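Local coordinates for protein argonaute (Aquifex aeolicus, PDB 1YVU), which uses short single-stranded DNA guides to bind complementary target strands and cleaves the target RNA with the help of divalent metal ions, at residues L72-E76 against E215-H219; K134-E140 against K160-F166; L169-E174 against K238-V242; I183-I188 against I254-V258; I190-R195 against L244-Y250. Numbering follows the deposited sequence.

Interaction 1: L72-E76 against E215-H219; sequences LSNGE and ERSTH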
# COMPACT_ATOMS: atom_id res chain seq x y z
N LEU A 72 -0.04 29.20 -16.35
CA LEU A 72 0.68 29.53 -15.12
C LEU A 72 0.59 28.37 -14.13
O LEU A 72 -0.51 27.98 -13.75
CB LEU A 72 0.07 30.79 -14.49
CG LEU A 72 0.53 31.25 -13.10
CD1 LEU A 72 1.79 32.07 -13.24
CD2 LEU A 72 -0.57 32.06 -12.43
N SER A 73 1.73 27.89 -13.65
CA SER A 73 1.75 26.77 -12.71
C SER A 73 1.60 27.15 -11.21
O SER A 73 1.41 28.33 -10.87
CB SER A 73 3.00 25.89 -12.96
OG SER A 73 4.21 26.59 -12.76
N ASN A 74 1.61 26.14 -10.34
CA ASN A 74 1.49 26.27 -8.88
C ASN A 74 2.65 27.07 -8.32
O ASN A 74 2.45 27.86 -7.40
CB ASN A 74 1.48 24.90 -8.20
CG ASN A 74 0.28 24.08 -8.58
OD1 ASN A 74 -0.86 24.54 -8.46
ND2 ASN A 74 0.52 22.86 -9.05
N GLY A 75 3.84 26.84 -8.89
CA GLY A 75 5.06 27.52 -8.50
C GLY A 75 4.82 29.01 -8.53
O GLY A 75 4.71 29.62 -7.48
N GLU A 76 4.54 29.51 -9.74
CA GLU A 76 4.24 30.92 -10.10
C GLU A 76 4.90 31.12 -11.46
O GLU A 76 4.72 32.16 -12.08
CB GLU A 76 4.80 31.98 -9.12
CG GLU A 76 4.24 33.43 -9.26
CD GLU A 76 5.12 34.52 -8.60
OE1 GLU A 76 5.26 34.52 -7.36
OE2 GLU A 76 5.66 35.39 -9.33
N GLU A 215 -5.26 32.58 -8.28
CA GLU A 215 -4.70 32.65 -9.63
C GLU A 215 -3.79 31.43 -9.88
O GLU A 215 -3.58 31.02 -11.04
CB GLU A 215 -3.94 33.95 -9.82
CG GLU A 215 -4.85 35.14 -10.15
CD GLU A 215 -4.10 36.47 -10.21
OE1 GLU A 215 -2.85 36.50 -10.11
OE2 GLU A 215 -4.79 37.51 -10.34
N ARG A 216 -3.30 30.84 -8.79
CA ARG A 216 -2.43 29.67 -8.85
C ARG A 216 -3.16 28.36 -8.62
O ARG A 216 -2.51 27.31 -8.51
CB ARG A 216 -1.30 29.77 -7.83
CG ARG A 216 -0.26 30.82 -8.15
CD ARG A 216 0.71 30.91 -7.00
NE ARG A 216 1.41 32.18 -6.97
CZ ARG A 216 2.18 32.57 -5.96
NH1 ARG A 216 2.33 31.77 -4.91
NH2 ARG A 216 2.80 33.75 -6.01
N SER A 217 -4.48 28.42 -8.55
CA SER A 217 -5.25 27.20 -8.32
C SER A 217 -5.55 26.39 -9.59
O SER A 217 -6.07 26.90 -10.60
CB SER A 217 -6.49 27.45 -7.46
OG SER A 217 -7.27 28.51 -7.97
N THR A 218 -5.11 25.13 -9.53
CA THR A 218 -5.23 24.15 -10.61
C THR A 218 -6.64 23.71 -11.02
O THR A 218 -6.89 23.46 -12.21
CB THR A 218 -4.46 22.90 -10.24
OG1 THR A 218 -4.49 22.75 -8.82
CG2 THR A 218 -3.04 22.99 -10.71
N HIS A 219 -7.54 23.55 -10.03
CA HIS A 219 -8.92 23.11 -10.24
C HIS A 219 -9.92 24.21 -9.92
O HIS A 219 -9.57 25.20 -9.29
CB HIS A 219 -9.24 21.90 -9.38
CG HIS A 219 -8.57 20.63 -9.81
ND1 HIS A 219 -9.29 19.54 -10.30
CD2 HIS A 219 -7.29 20.22 -9.74
CE1 HIS A 219 -8.46 18.53 -10.50
NE2 HIS A 219 -7.24 18.92 -10.17

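Interaction 2: K134-E140 against K160-F166; sequences KIALIPE and KFRIQPF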
# COMPACT_ATOMS: atom_id res chain seq x y z
N LYS A 134 -22.17 11.80 11.74
CA LYS A 134 -22.79 11.26 10.50
C LYS A 134 -21.73 11.12 9.36
O LYS A 134 -21.06 12.09 8.99
CB LYS A 134 -23.95 12.19 10.08
CG LYS A 134 -25.08 11.58 9.25
CD LYS A 134 -26.17 12.65 8.91
CE LYS A 134 -27.26 12.12 7.94
NZ LYS A 134 -28.25 13.17 7.47
N ILE A 135 -21.58 9.90 8.83
CA ILE A 135 -20.60 9.57 7.77
C ILE A 135 -21.24 9.12 6.41
O ILE A 135 -22.39 8.66 6.38
CB ILE A 135 -19.63 8.41 8.26
CG1 ILE A 135 -19.03 8.72 9.63
CG2 ILE A 135 -18.46 8.23 7.30
CD1 ILE A 135 -18.27 7.56 10.25
N ALA A 136 -20.49 9.28 5.31
CA ALA A 136 -20.89 8.90 3.95
C ALA A 136 -19.77 8.09 3.28
O ALA A 136 -18.59 8.36 3.51
CB ALA A 136 -21.21 10.13 3.11
N LEU A 137 -20.15 7.10 2.49
CA LEU A 137 -19.21 6.23 1.78
C LEU A 137 -19.15 6.68 0.33
O LEU A 137 -19.75 6.06 -0.54
CB LEU A 137 -19.69 4.77 1.83
CG LEU A 137 -19.99 4.13 3.18
CD1 LEU A 137 -21.17 3.17 3.06
CD2 LEU A 137 -18.75 3.45 3.73
N ILE A 138 -18.41 7.75 0.06
CA ILE A 138 -18.30 8.29 -1.29
C ILE A 138 -17.63 7.36 -2.30
O ILE A 138 -16.66 6.70 -1.97
CB ILE A 138 -17.66 9.71 -1.23
CG1 ILE A 138 -18.69 10.66 -0.61
CG2 ILE A 138 -17.22 10.22 -2.63
CD1 ILE A 138 -18.12 11.90 0.01
N PRO A 139 -18.25 7.17 -3.48
CA PRO A 139 -17.68 6.29 -4.52
C PRO A 139 -16.60 6.98 -5.34
O PRO A 139 -16.74 8.14 -5.74
CB PRO A 139 -18.87 5.98 -5.42
CG PRO A 139 -20.04 6.33 -4.61
CD PRO A 139 -19.64 7.50 -3.82
N GLU A 140 -15.51 6.26 -5.56
CA GLU A 140 -14.42 6.76 -6.37
C GLU A 140 -14.22 5.75 -7.48
O GLU A 140 -14.30 4.52 -7.27
CB GLU A 140 -13.13 6.98 -5.56
CG GLU A 140 -12.49 5.70 -4.99
CD GLU A 140 -11.38 5.95 -3.98
OE1 GLU A 140 -10.75 7.03 -4.04
OE2 GLU A 140 -11.15 5.05 -3.13
N LYS A 160 -14.14 2.03 -5.81
CA LYS A 160 -13.85 1.90 -4.39
C LYS A 160 -14.71 2.90 -3.62
O LYS A 160 -15.38 3.73 -4.23
CB LYS A 160 -12.34 2.06 -4.17
CG LYS A 160 -11.54 0.87 -4.76
CD LYS A 160 -10.02 1.01 -4.77
CE LYS A 160 -9.39 -0.21 -5.46
NZ LYS A 160 -7.91 -0.22 -5.47
N PHE A 161 -14.80 2.75 -2.29
CA PHE A 161 -15.59 3.67 -1.46
C PHE A 161 -14.76 4.44 -0.46
O PHE A 161 -14.18 3.87 0.46
CB PHE A 161 -16.72 2.94 -0.72
CG PHE A 161 -17.83 2.47 -1.61
CD1 PHE A 161 -17.82 1.16 -2.12
CD2 PHE A 161 -18.85 3.36 -2.01
CE1 PHE A 161 -18.82 0.74 -3.03
CE2 PHE A 161 -19.86 2.93 -2.92
CZ PHE A 161 -19.84 1.62 -3.43
N ARG A 162 -14.73 5.74 -0.66
CA ARG A 162 -13.99 6.68 0.17
C ARG A 162 -14.86 7.02 1.36
O ARG A 162 -15.98 7.51 1.19
CB ARG A 162 -13.65 7.94 -0.66
CG ARG A 162 -12.64 8.87 -0.04
CD ARG A 162 -11.28 8.22 0.06
NE ARG A 162 -10.44 8.41 -1.11
CZ ARG A 162 -9.26 7.82 -1.31
NH1 ARG A 162 -8.77 6.96 -0.41
NH2 ARG A 162 -8.54 8.12 -2.39
N ILE A 163 -14.37 6.71 2.56
CA ILE A 163 -15.12 6.98 3.80
C ILE A 163 -14.84 8.42 4.20
O ILE A 163 -13.70 8.79 4.46
CB ILE A 163 -14.74 5.99 4.95
CG1 ILE A 163 -14.67 4.54 4.44
CG2 ILE A 163 -15.79 6.06 6.06
CD1 ILE A 163 -14.03 3.53 5.41
N GLN A 164 -15.89 9.23 4.21
CA GLN A 164 -15.76 10.65 4.52
C GLN A 164 -16.90 11.17 5.38
O GLN A 164 -18.02 10.71 5.22
CB GLN A 164 -15.72 11.45 3.21
CG GLN A 164 -14.34 11.57 2.57
CD GLN A 164 -14.36 12.33 1.27
OE1 GLN A 164 -15.26 13.11 0.99
NE2 GLN A 164 -13.35 12.10 0.46
N PRO A 165 -16.62 12.10 6.33
CA PRO A 165 -17.66 12.69 7.20
C PRO A 165 -18.40 13.81 6.46
O PRO A 165 -17.86 14.41 5.53
CB PRO A 165 -16.85 13.28 8.36
CG PRO A 165 -15.59 12.53 8.35
CD PRO A 165 -15.30 12.43 6.88
N PHE A 166 -19.63 14.09 6.90
CA PHE A 166 -20.46 15.13 6.30
C PHE A 166 -19.84 16.50 6.55
O PHE A 166 -19.85 17.38 5.68
CB PHE A 166 -21.87 15.07 6.90
CG PHE A 166 -22.81 14.16 6.15
CD1 PHE A 166 -22.68 12.76 6.23
CD2 PHE A 166 -23.84 14.70 5.35
CE1 PHE A 166 -23.55 11.89 5.50
CE2 PHE A 166 -24.74 13.86 4.61
CZ PHE A 166 -24.58 12.44 4.69

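Interaction 3: L169-E174 against K238-V242; sequences LQTLLE and KAFLV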
# COMPACT_ATOMS: atom_id res chain seq x y z
N LEU A 169 -13.46 20.03 7.16
CA LEU A 169 -12.33 20.08 8.08
C LEU A 169 -12.42 21.40 8.85
O LEU A 169 -11.99 21.46 9.99
CB LEU A 169 -10.98 19.95 7.34
CG LEU A 169 -9.70 19.70 8.17
CD1 LEU A 169 -9.79 18.38 8.86
CD2 LEU A 169 -8.46 19.71 7.33
N GLN A 170 -13.07 22.42 8.27
CA GLN A 170 -13.30 23.72 8.92
C GLN A 170 -14.38 23.59 10.02
O GLN A 170 -14.15 24.00 11.15
CB GLN A 170 -13.73 24.78 7.88
CG GLN A 170 -13.78 26.24 8.36
CD GLN A 170 -12.51 26.71 9.03
OE1 GLN A 170 -11.43 26.75 8.43
NE2 GLN A 170 -12.63 27.08 10.30
N THR A 171 -15.51 22.95 9.69
CA THR A 171 -16.61 22.71 10.62
C THR A 171 -16.06 21.90 11.81
O THR A 171 -16.45 22.13 12.96
CB THR A 171 -17.75 21.91 9.94
OG1 THR A 171 -18.14 22.55 8.70
CG2 THR A 171 -18.96 21.77 10.87
N LEU A 172 -15.11 21.03 11.51
CA LEU A 172 -14.45 20.16 12.50
C LEU A 172 -13.41 20.86 13.37
O LEU A 172 -13.37 20.62 14.57
CB LEU A 172 -13.78 18.96 11.83
CG LEU A 172 -14.61 17.69 11.63
CD1 LEU A 172 -13.95 16.81 10.61
CD2 LEU A 172 -14.80 16.96 12.93
N LEU A 173 -12.55 21.67 12.75
CA LEU A 173 -11.51 22.41 13.48
C LEU A 173 -12.12 23.49 14.40
O LEU A 173 -11.53 23.84 15.43
CB LEU A 173 -10.50 23.05 12.51
CG LEU A 173 -9.51 22.20 11.69
CD1 LEU A 173 -8.72 23.05 10.69
CD2 LEU A 173 -8.58 21.42 12.59
N GLU A 174 -13.33 23.93 14.02
CA GLU A 174 -14.13 24.93 14.73
C GLU A 174 -14.67 24.41 16.06
O GLU A 174 -14.34 24.96 17.12
CB GLU A 174 -15.35 25.35 13.90
CG GLU A 174 -15.28 26.67 13.18
CD GLU A 174 -16.57 26.95 12.41
OE1 GLU A 174 -17.64 27.04 13.05
OE2 GLU A 174 -16.51 27.03 11.16
N LYS A 238 -12.43 33.42 10.70
CA LYS A 238 -12.57 32.11 11.36
C LYS A 238 -11.95 30.94 10.56
O LYS A 238 -11.87 29.82 11.07
CB LYS A 238 -14.05 31.80 11.64
CG LYS A 238 -14.93 31.74 10.39
CD LYS A 238 -15.99 30.66 10.53
CE LYS A 238 -16.34 30.05 9.18
NZ LYS A 238 -17.19 28.81 9.31
N ALA A 239 -11.49 31.22 9.34
CA ALA A 239 -10.92 30.19 8.48
C ALA A 239 -9.50 29.80 8.70
O ALA A 239 -8.68 30.59 9.18
CB ALA A 239 -11.11 30.54 7.04
N PHE A 240 -9.23 28.56 8.34
CA PHE A 240 -7.91 27.98 8.45
C PHE A 240 -7.41 27.54 7.09
O PHE A 240 -8.18 27.25 6.16
CB PHE A 240 -7.91 26.76 9.35
CG PHE A 240 -8.31 27.03 10.76
CD1 PHE A 240 -9.54 26.55 11.25
CD2 PHE A 240 -7.43 27.68 11.64
CE1 PHE A 240 -9.90 26.70 12.62
CE2 PHE A 240 -7.76 27.84 13.01
CZ PHE A 240 -9.00 27.34 13.51
N LEU A 241 -6.09 27.57 6.96
CA LEU A 241 -5.43 27.13 5.76
C LEU A 241 -4.59 26.01 6.25
O LEU A 241 -4.03 26.06 7.35
CB LEU A 241 -4.58 28.23 5.12
CG LEU A 241 -5.29 29.54 4.78
CD1 LEU A 241 -4.36 30.50 4.12
CD2 LEU A 241 -6.47 29.30 3.92
N VAL A 242 -4.63 24.93 5.47
CA VAL A 242 -3.94 23.69 5.76
C VAL A 242 -2.87 23.38 4.72
O VAL A 242 -3.14 23.40 3.51
CB VAL A 242 -4.97 22.52 5.78
CG1 VAL A 242 -4.31 21.21 6.22
CG2 VAL A 242 -6.19 22.87 6.69

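Interaction 4: I183-I188 against I254-V258; sequences IRVKPI and ILKPV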
# COMPACT_ATOMS: atom_id res chain seq x y z
N ILE A 183 -3.65 13.28 9.61
CA ILE A 183 -5.00 13.02 9.17
C ILE A 183 -5.07 13.17 7.66
O ILE A 183 -4.73 14.21 7.11
CB ILE A 183 -6.04 13.91 9.91
CG1 ILE A 183 -6.14 13.42 11.36
CG2 ILE A 183 -7.41 13.85 9.23
CD1 ILE A 183 -7.08 14.22 12.24
N ARG A 184 -5.45 12.08 7.00
CA ARG A 184 -5.57 12.06 5.55
C ARG A 184 -6.84 12.79 5.17
O ARG A 184 -7.92 12.51 5.71
CB ARG A 184 -5.55 10.61 5.01
CG ARG A 184 -4.30 9.80 5.42
CD ARG A 184 -3.82 8.78 4.37
NE ARG A 184 -2.42 8.40 4.62
CZ ARG A 184 -1.73 7.45 3.97
NH1 ARG A 184 -2.29 6.75 3.00
NH2 ARG A 184 -0.46 7.23 4.28
N VAL A 185 -6.67 13.84 4.38
CA VAL A 185 -7.78 14.66 3.91
C VAL A 185 -7.83 14.69 2.37
O VAL A 185 -6.89 14.29 1.71
CB VAL A 185 -7.71 16.13 4.45
CG1 VAL A 185 -8.34 16.23 5.79
CG2 VAL A 185 -6.29 16.62 4.54
N LYS A 186 -8.96 15.12 1.83
CA LYS A 186 -9.14 15.21 0.38
C LYS A 186 -10.03 16.39 0.01
O LYS A 186 -11.07 16.59 0.66
CB LYS A 186 -9.82 13.93 -0.18
CG LYS A 186 -10.11 13.98 -1.71
CD LYS A 186 -11.47 13.45 -2.05
CE LYS A 186 -11.79 13.62 -3.50
NZ LYS A 186 -13.18 13.22 -3.72
N PRO A 187 -9.61 17.19 -1.00
CA PRO A 187 -10.38 18.35 -1.49
C PRO A 187 -11.56 17.82 -2.33
O PRO A 187 -11.42 16.78 -3.00
CB PRO A 187 -9.37 19.08 -2.37
CG PRO A 187 -8.06 18.71 -1.78
CD PRO A 187 -8.22 17.27 -1.48
N ILE A 188 -12.68 18.55 -2.37
CA ILE A 188 -13.89 18.08 -3.06
C ILE A 188 -13.84 17.62 -4.53
O ILE A 188 -14.02 16.41 -4.80
CB ILE A 188 -15.13 19.01 -2.77
CG1 ILE A 188 -15.41 19.00 -1.25
CG2 ILE A 188 -16.39 18.50 -3.52
CD1 ILE A 188 -16.62 19.80 -0.79
N ILE A 254 -12.59 23.39 2.00
CA ILE A 254 -12.85 22.39 0.97
C ILE A 254 -12.24 21.04 1.30
O ILE A 254 -12.21 20.15 0.44
CB ILE A 254 -12.35 22.83 -0.43
CG1 ILE A 254 -10.88 23.24 -0.36
CG2 ILE A 254 -13.31 23.84 -1.03
CD1 ILE A 254 -10.11 22.81 -1.56
N LEU A 255 -11.73 20.88 2.52
CA LEU A 255 -11.13 19.61 2.91
C LEU A 255 -12.06 18.75 3.73
O LEU A 255 -12.67 19.20 4.69
CB LEU A 255 -9.83 19.82 3.68
CG LEU A 255 -8.68 20.39 2.88
CD1 LEU A 255 -7.59 20.90 3.79
CD2 LEU A 255 -8.15 19.34 1.96
N LYS A 256 -12.19 17.51 3.29
CA LYS A 256 -13.00 16.52 3.96
C LYS A 256 -12.03 15.40 4.37
O LYS A 256 -11.14 15.07 3.60
CB LYS A 256 -14.09 15.99 3.01
CG LYS A 256 -15.49 16.62 3.21
CD LYS A 256 -16.53 15.88 2.33
CE LYS A 256 -18.01 16.16 2.68
NZ LYS A 256 -18.93 15.06 2.20
N PRO A 257 -12.10 14.93 5.63
CA PRO A 257 -11.24 13.85 6.13
C PRO A 257 -11.54 12.52 5.51
O PRO A 257 -12.65 12.28 5.08
CB PRO A 257 -11.56 13.81 7.62
CG PRO A 257 -11.82 15.24 7.91
CD PRO A 257 -12.70 15.65 6.77
N VAL A 258 -10.51 11.69 5.44
CA VAL A 258 -10.63 10.34 4.87
C VAL A 258 -10.40 9.35 6.04
O VAL A 258 -9.36 9.40 6.72
CB VAL A 258 -9.61 10.18 3.70
CG1 VAL A 258 -9.54 8.75 3.23
CG2 VAL A 258 -10.02 11.06 2.52

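Interaction 5: I190-R195 against L244-Y250; sequences IDFVGR and LEKGYTY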
# COMPACT_ATOMS: atom_id res chain seq x y z
N ILE A 190 -11.30 17.33 -6.35
CA ILE A 190 -9.92 16.88 -6.60
C ILE A 190 -9.61 15.41 -6.19
O ILE A 190 -9.84 15.01 -5.05
CB ILE A 190 -8.90 17.89 -5.93
CG1 ILE A 190 -9.19 19.33 -6.39
CG2 ILE A 190 -7.45 17.52 -6.26
CD1 ILE A 190 -8.24 20.44 -5.90
N ASP A 191 -9.01 14.67 -7.13
CA ASP A 191 -8.59 13.25 -7.02
C ASP A 191 -7.33 13.07 -6.13
O ASP A 191 -6.47 12.21 -6.39
CB ASP A 191 -8.25 12.76 -8.46
CG ASP A 191 -9.16 11.64 -8.96
OD1 ASP A 191 -9.49 10.71 -8.20
OD2 ASP A 191 -9.50 11.70 -10.17
N PHE A 192 -7.26 13.82 -5.04
CA PHE A 192 -6.06 13.79 -4.21
C PHE A 192 -6.27 13.58 -2.70
O PHE A 192 -7.16 14.16 -2.11
CB PHE A 192 -5.24 15.07 -4.52
CG PHE A 192 -4.05 15.30 -3.64
CD1 PHE A 192 -2.93 14.46 -3.72
CD2 PHE A 192 -4.07 16.34 -2.69
CE1 PHE A 192 -1.82 14.65 -2.86
CE2 PHE A 192 -2.98 16.55 -1.82
CZ PHE A 192 -1.85 15.71 -1.90
N VAL A 193 -5.39 12.78 -2.09
CA VAL A 193 -5.43 12.51 -0.65
C VAL A 193 -4.01 12.74 -0.11
O VAL A 193 -3.03 12.22 -0.67
CB VAL A 193 -5.93 11.04 -0.33
CG1 VAL A 193 -5.70 10.67 1.15
CG2 VAL A 193 -7.40 10.91 -0.65
N GLY A 194 -3.93 13.55 0.94
CA GLY A 194 -2.67 13.88 1.59
C GLY A 194 -2.84 13.98 3.10
O GLY A 194 -3.97 14.11 3.58
N ARG A 195 -1.73 13.88 3.83
CA ARG A 195 -1.76 13.97 5.30
C ARG A 195 -1.45 15.37 5.76
O ARG A 195 -0.53 15.99 5.25
CB ARG A 195 -0.75 13.01 5.97
CG ARG A 195 -1.03 11.53 5.83
CD ARG A 195 -0.31 10.76 6.92
NE ARG A 195 -0.31 9.31 6.69
CZ ARG A 195 0.55 8.45 7.23
NH1 ARG A 195 1.51 8.88 8.06
NH2 ARG A 195 0.50 7.17 6.90
N LEU A 244 -0.39 20.61 3.20
CA LEU A 244 -0.26 19.17 3.08
C LEU A 244 1.17 18.70 2.77
O LEU A 244 2.03 19.52 2.44
CB LEU A 244 -1.29 18.63 2.08
CG LEU A 244 -2.77 18.96 2.34
CD1 LEU A 244 -3.65 18.22 1.35
CD2 LEU A 244 -3.20 18.60 3.74
N GLU A 245 1.39 17.39 2.92
CA GLU A 245 2.69 16.72 2.76
C GLU A 245 3.68 17.18 1.71
O GLU A 245 4.78 17.66 2.04
CB GLU A 245 2.51 15.21 2.63
CG GLU A 245 1.20 14.72 2.01
CD GLU A 245 0.98 13.22 2.23
OE1 GLU A 245 1.46 12.63 3.23
OE2 GLU A 245 0.27 12.64 1.38
N LYS A 246 3.27 17.07 0.45
CA LYS A 246 4.10 17.44 -0.69
C LYS A 246 4.34 18.97 -0.74
O LYS A 246 5.41 19.43 -1.16
CB LYS A 246 3.46 16.88 -1.98
CG LYS A 246 3.12 15.35 -1.92
CD LYS A 246 2.28 14.84 -3.14
CE LYS A 246 1.95 13.34 -3.04
NZ LYS A 246 1.04 12.88 -4.12
N GLY A 247 3.39 19.72 -0.17
CA GLY A 247 3.47 21.18 -0.11
C GLY A 247 2.16 21.91 -0.32
O GLY A 247 1.94 22.96 0.32
N TYR A 248 1.31 21.36 -1.21
CA TYR A 248 -0.02 21.86 -1.62
C TYR A 248 -0.85 22.51 -0.50
O TYR A 248 -1.15 21.86 0.51
CB TYR A 248 -0.86 20.70 -2.20
CG TYR A 248 -0.30 19.92 -3.40
CD1 TYR A 248 0.97 19.31 -3.34
CD2 TYR A 248 -1.05 19.76 -4.59
CE1 TYR A 248 1.50 18.56 -4.45
CE2 TYR A 248 -0.53 18.99 -5.71
CZ TYR A 248 0.74 18.40 -5.62
OH TYR A 248 1.27 17.68 -6.65
N THR A 249 -1.17 23.80 -0.64
CA THR A 249 -1.96 24.50 0.37
C THR A 249 -3.39 24.58 -0.07
O THR A 249 -3.67 24.93 -1.23
CB THR A 249 -1.43 25.91 0.66
OG1 THR A 249 -0.05 25.83 1.02
CG2 THR A 249 -2.22 26.57 1.81
N TYR A 250 -4.29 24.19 0.83
CA TYR A 250 -5.74 24.19 0.59
C TYR A 250 -6.46 24.73 1.82
O TYR A 250 -5.94 24.56 2.93
CB TYR A 250 -6.25 22.76 0.29
CG TYR A 250 -5.85 22.19 -1.06
CD1 TYR A 250 -5.03 21.05 -1.15
CD2 TYR A 250 -6.28 22.79 -2.26
CE1 TYR A 250 -4.64 20.50 -2.42
CE2 TYR A 250 -5.90 22.25 -3.55
CZ TYR A 250 -5.08 21.10 -3.61
OH TYR A 250 -4.70 20.56 -4.84

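Interaction 1: L72-E76 against E215-H219
Arg216, the first residue past the helix 207-215, lays its side chain along the turn 72-76 of the N-terminal domain and has more surface covered here than any other residue of the two segments. Its CG lies 4.0 Å from Ser73 O, and its extended chain (chi2 and chi3 both t) carries the guanidinium beyond Asn74 to Glu76, where Glu76 OE1 and Arg216 NH2 form a salt bridge of 2.9 Å. One face of the guanidinium is covered by Glu76 CB and Gly75 O, so the acid meets the base with its aliphatic part as well as its carboxylate. Nearer the helix end, Leu72 points toward the other segment and sets CD2 3.5 Å from Glu215 O and 4.5 Å from Arg216 CG. Asn74 starts away from the partner, but its side chain swings back between Arg216 and Thr218, whose methyl CG2 also belongs to the contact. The turn is braced from within by Ser73, which hydrogen-bonds Glu79 and the backbone of Ile77, while Thr218 O accepts a hydrogen bond from Trp40 of the helix 32-46. The two segments thus join the N-terminal domain to the helical part of the PAZ domain at the protein surface. With one salt bridge, a single leucine and a modest 322 Å² buried, the chemistry is that of a small polar interface between separate domains, not of a shared hydrophobic core.

Interaction 2: K134-E140 against K160-F166
Leu137 and Ile163 face each other as a non-hydrogen-bonded pair, with Leu137 CD2 4.3 Å from Ile163 CG1, and Ile135 extends the apolar patch through CG2 to Ile163 CG2 at 3.7 Å. On the same face Phe161 receives Pro139, CE2 to CG 3.8 Å, and Phe118 of the helix 110-126 covers both. The strands are the arms of an antiparallel beta hairpin in linker L1. Ala136 and Gln164 exchange two 2.9 Å bonds, N to O each way, as do Glu140 and Lys160. Between them Arg162 N to Ile138 O is short, 2.5 Å, and its return bond, Ile138 N to Arg162 O at 2.7 Å, is weak. At one end Lys134 CD lies over a face of the Phe166 ring, with NZ in an off-centre cation-pi contact 5.0 Å from its centroid. At the other, Glu140 OE1 forms a 3.0 Å salt bridge with Arg162 NH2, and Lys160 NZ hydrogen-bonds Asn602. So the hairpin is sided: apolar on the Leu137 face, mixed and partly charged on the other.

Interaction 3: L169-E174 against K238-V242
Gln170, Phe240 and Lys238 bury the most surface where the helix 169-175 of the PAZ domain packs against the start of strand 240-244, in the domain's five-stranded antiparallel sheet. The Gln170 side chain bends (chi1 t, chi2 p) to bring its amide to the backbone just past the helix 233-238: Phe240 N donates to Gln170 OE1 at 2.9 Å, and NE2 of Gln170 lies 2.9 Å from Lys238 O. Phe240 points toward the helix, and its ring fits beside Gln170 and Leu173, with CD1 of Phe240 3.6 Å from Leu173 CD1. Two residues along the strand, on the same side, Val242 CG2 meets Leu169 CD2 at 3.9 Å, one helical turn before Leu173. Leu169 also rests on Leu255 and Pro257 of the sheet, whereas Leu241 points away to Trp226 and Leu229 of the helix 220-231. The helix thus covers one side of strand 240-244 with apolar residues, and charge lies outside, where Lys238 NZ closes on Glu174 OE2 in a 2.7 Å salt bridge.

Interaction 4: I183-I188 against I254-V258
Strands 184-187 and 255-257 run antiparallel, their axes 4.5 Å apart at closest approach and 142° between N-to-C directions, as neighbours in the five-stranded sheet of the PAZ domain; 255-257 is an outermost strand. Lys186 and Lys256 form the hydrogen-bonded pair, Lys186 N to Lys256 O at 2.8 Å and Lys256 N to Lys186 O at 3.0 Å. Val258 N adds a bond to Arg184 O at 2.7 Å, and Ile188 N a weak one to Ile254 O at 3.3 Å. Both prolines, lacking an amide hydrogen, occupy non-hydrogen-bonded positions: Pro187 opposite Leu255 and Pro257 opposite Val185. These four side chains share one face, where Leu255 CD2 reaches Pro187 CG at 3.8 Å and Val185 CB at 4.1 Å, with Leu169 of the helix 169-175 packed on Val185, Leu255 and Pro257. The other face carries the lysines, whose ends lead away from the partner strand; both touch Gln164 of linker L1. Arg184 also leads outward, its side chain about 7 Å from that of Asp683, a residue of the PIWI metal site. At the far end Ile254 CD1 packs on Pro187 CB at 3.9 Å, and Pro187 CA lies 3.2 Å from Ile254 O in a CA-H...O contact.

Interaction 5: I190-R195 against L244-Y250
Phe192, with chi1 at t, points toward the segment 244-250 and buries more surface than any other residue of this contact. Its ring edge meets Leu244 CD1, 3.6 Å from Phe192 CE2, and the Lys246 amine, NZ lying 3.6 Å from Phe192 CE1; the lysine is nearly fully extended beyond chi1 (m), which brings its end nearer. The Tyr248 ring runs nearly parallel to that of Phe192, planes at 21° and centroids 5.1 Å apart, but is slid so far that the two barely overlap. Tyr250, chi1 m, approaches next to Leu244, CE1 4.2 Å from Phe192 CD2, and Ile190, also m, brings CD1 to 3.8 Å from Tyr250 CE2. Gly194 suits its place: a CB would point toward the turn and clash with the Phe192 ring. There the Glu245 carboxylate comes close instead, OE2 3.2 Å from Gly194 CA, and Glu245 N makes a weak 3.3 Å hydrogen bond to Arg195 O. Arg195 extends away, close to the like-charged Arg184 and Arg182, its side chain about 9 Å from the bound calcium. The contact joins the loop before strand 194-201, and the start of that strand, to the turn linking strands 240-244 and 249-251, with Val185 and Pro187 of strand 184-187 packed on Leu244 and Tyr250 respectively.

How the interactions relate
Interactions 3, 4 and 5 all involve the one PAZ sheet: 4 pairs two of its strands, 5 joins the turn at one end, and 3 packs a helix on it, so their apolar residues merge, as where Leu169 meets Val185. Interaction 2 belongs to a different sheet, to which linker L1 contributes the hairpin, yet touches interaction 4 through Gln164 and Pro165. Interaction 1 is the surface contact, between domains, touching only interaction 5, by His219 against Ile190; the others are partly buried. Backbone bonding dominates 2 and 4, whereas side chains carry 1, 3 and most of 5; salt bridges occur in 1, 2 and 3. Interactions 4 and 5 bring Arg184 and Arg195 together near the metal site.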